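Local coordinates for Slr0280 protein (Synechocystis sp., PDB 5H3K) that is of unknown function but carries a phosphodiester glycosidase family domain, so it may act on sugar phosphodiester linkages, at residues V188-S193 / F257-D262. Sequence-based numbering, arbitrary orientation.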
loop_
_atom_site.group_PDB
_atom_site.type_symbol
_atom_site.label_atom_id
_atom_site.label_comp_id
_atom_site.label_asym_id
_atom_site.label_seq_id
_atom_site.Cartn_x
_atom_site.Cartn_y
_atom_site.Cartn_z
ATOM N N VAL A 188 -5.671 21.300 9.708
ATOM C CA VAL A 188 -5.118 20.853 10.974
ATOM C C VAL A 188 -6.267 20.766 11.977
ATOM O O VAL A 188 -6.972 21.752 12.215
ATOM C CB VAL A 188 -4.023 21.836 11.484
ATOM C CG1 VAL A 188 -3.536 21.427 12.871
ATOM C CG2 VAL A 188 -2.859 21.901 10.515
ATOM N N THR A 189 -6.485 19.582 12.545
ATOM C CA THR A 189 -7.503 19.420 13.577
ATOM C C THR A 189 -6.779 19.340 14.907
ATOM O O THR A 189 -5.833 18.555 15.054
ATOM C CB THR A 189 -8.345 18.142 13.371
ATOM O OG1 THR A 189 -8.908 18.143 12.054
ATOM C CG2 THR A 189 -9.476 18.059 14.391
ATOM N N ILE A 190 -7.199 20.166 15.861
ATOM C CA ILE A 190 -6.598 20.184 17.195
ATOM C C ILE A 190 -7.668 20.013 18.264
ATOM O O ILE A 190 -8.708 20.682 18.229
ATOM C CB ILE A 190 -5.899 21.517 17.488
ATOM C CG1 ILE A 190 -5.017 21.938 16.324
ATOM C CG2 ILE A 190 -5.091 21.432 18.783
ATOM C CD1 ILE A 190 -5.423 23.270 15.754
ATOM N N ASN A 191 -7.418 19.125 19.220
ATOM C CA ASN A 191 -8.336 18.948 20.332
ATOM C C ASN A 191 -8.072 20.033 21.376
ATOM O O ASN A 191 -7.629 19.748 22.491
ATOM C CB ASN A 191 -8.204 17.544 20.940
ATOM C CG ASN A 191 -9.173 17.304 22.114
ATOM O OD1 ASN A 191 -8.862 16.550 23.043
ATOM N ND2 ASN A 191 -10.345 17.946 22.076
ATOM N N ALA A 192 -8.320 21.280 20.985
ATOM C CA ALA A 192 -8.199 22.437 21.869
ATOM C C ALA A 192 -9.309 23.400 21.482
ATOM O O ALA A 192 -9.561 23.609 20.295
ATOM C CB ALA A 192 -6.840 23.114 21.700
ATOM N N SER A 193 -9.970 23.985 22.477
ATOM C CA SER A 193 -11.098 24.875 22.227
ATOM C C SER A 193 -10.580 26.267 21.920
ATOM O O SER A 193 -9.506 26.652 22.379
ATOM C CB SER A 193 -12.026 24.917 23.439
ATOM O OG SER A 193 -11.359 25.469 24.559
ATOM N N PHE A 257 3.504 26.613 25.499
ATOM C CA PHE A 257 3.022 25.557 24.608
ATOM C C PHE A 257 2.569 26.190 23.287
ATOM O O PHE A 257 1.808 27.166 23.290
ATOM C CB PHE A 257 1.829 24.843 25.232
ATOM C CG PHE A 257 2.154 24.058 26.477
ATOM C CD1 PHE A 257 1.434 24.267 27.644
ATOM C CD2 PHE A 257 3.148 23.088 26.470
ATOM C CE1 PHE A 257 1.710 23.543 28.792
ATOM C CE2 PHE A 257 3.427 22.351 27.621
ATOM C CZ PHE A 257 2.711 22.583 28.783
ATOM N N ARG A 258 3.032 25.638 22.165
ATOM C CA ARG A 258 2.691 26.170 20.853
ATOM C C ARG A 258 2.575 25.050 19.824
ATOM O O ARG A 258 3.390 24.124 19.806
ATOM C CB ARG A 258 3.774 27.149 20.384
ATOM C CG ARG A 258 3.729 28.542 21.020
ATOM C CD ARG A 258 5.032 29.288 20.791
ATOM N NE ARG A 258 6.084 28.823 21.697
ATOM C CZ ARG A 258 7.363 29.166 21.604
ATOM N NH1 ARG A 258 7.764 29.971 20.631
ATOM N NH2 ARG A 258 8.240 28.688 22.479
ATOM N N LEU A 259 1.560 25.125 18.969
ATOM C CA LEU A 259 1.539 24.285 17.782
ATOM C C LEU A 259 2.042 25.159 16.643
ATOM O O LEU A 259 1.483 26.225 16.372
ATOM C CB LEU A 259 0.132 23.755 17.479
ATOM C CG LEU A 259 0.071 22.665 16.398
ATOM C CD1 LEU A 259 0.710 21.374 16.896
ATOM C CD2 LEU A 259 -1.352 22.405 15.922
ATOM N N VAL A 260 3.118 24.725 15.995
ATOM C CA VAL A 260 3.720 25.498 14.924
ATOM C C VAL A 260 3.361 24.875 13.578
ATOM O O VAL A 260 3.660 23.704 13.329
ATOM C CB VAL A 260 5.246 25.534 15.079
ATOM C CG1 VAL A 260 5.868 26.376 13.985
ATOM C CG2 VAL A 260 5.613 26.087 16.438
ATOM N N ILE A 261 2.710 25.648 12.715
ATOM C CA ILE A 261 2.316 25.145 11.397
ATOM C C ILE A 261 3.092 25.849 10.296
ATOM O O ILE A 261 2.873 27.028 10.028
ATOM C CB ILE A 261 0.813 25.342 11.148
ATOM C CG1 ILE A 261 -0.001 24.647 12.238
ATOM C CG2 ILE A 261 0.426 24.819 9.769
ATOM C CD1 ILE A 261 -1.466 25.113 12.297
ATOM N N ASP A 262 4.006 25.130 9.655
ATOM C CA ASP A 262 4.815 25.725 8.602
ATOM C C ASP A 262 4.300 25.294 7.223
ATOM O O ASP A 262 4.060 24.107 6.983
ATOM C CB ASP A 262 6.286 25.332 8.767
ATOM C CG ASP A 262 6.905 25.891 10.037
ATOM O OD1 ASP A 262 6.558 27.017 10.426
ATOM O OD2 ASP A 262 7.750 25.204 10.646
#
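Leu259 rests its CD2 methyl against two neighbouring side chains of the facing strand, Val188 and Ile190, meeting both tip to tip. It meets Ile190 CG1 with CD2 at 3.7 Å and Val188 CG1 with the same CD2 at 3.9 Å. The CG of Leu259 lies anti to the backbone N (chi1 -170°), and the second torsion then makes CD2, not CD1, the far end of the extended chain, anti to CA. A second apolar meeting, tip to tip, joins Val188 CG2 to Ile261 CD1 at 3.9 Å. Val188 thus divides its two methyls, CG1 serving the leucine and CG2 the isoleucine. In Ile261 the CG1 branch stands anti to the carbonyl carbon (chi1 -58°), and its longer arm carries CD1 across to the short valine.

No hydrogen bond links the two segments. The strand axes keep 10.7 Å apart, too far for backbone pairing, and run almost exactly antiparallel at 174°. Methyl-bearing side chains suit this gap: beta-branched Val188, Ile190 and Ile261 favour extended backbone, while leucine adds reach, and all four are buried. The alternation of a strand turns Val188 and Ile190 inward on one side, Leu259 and Ile261 on the other, with Thr189 directed away.

Each strand takes its backbone bonds within its own sheet, as when Val188 and Ile190 pair with Val238 and Ser236. Trp177 touches both Ile190 and Leu259, and Leu248 and Val250 of strand 247-253 extend the same apolar layer. On the outer face of strand 258-264, Asp262 forms a salt bridge with Arg166. Two four-stranded antiparallel sheets, each with strand order 1-2-4-3, therefore lie face to face here, their inward side chains forming the hydrophobic core characteristic of a beta sandwich.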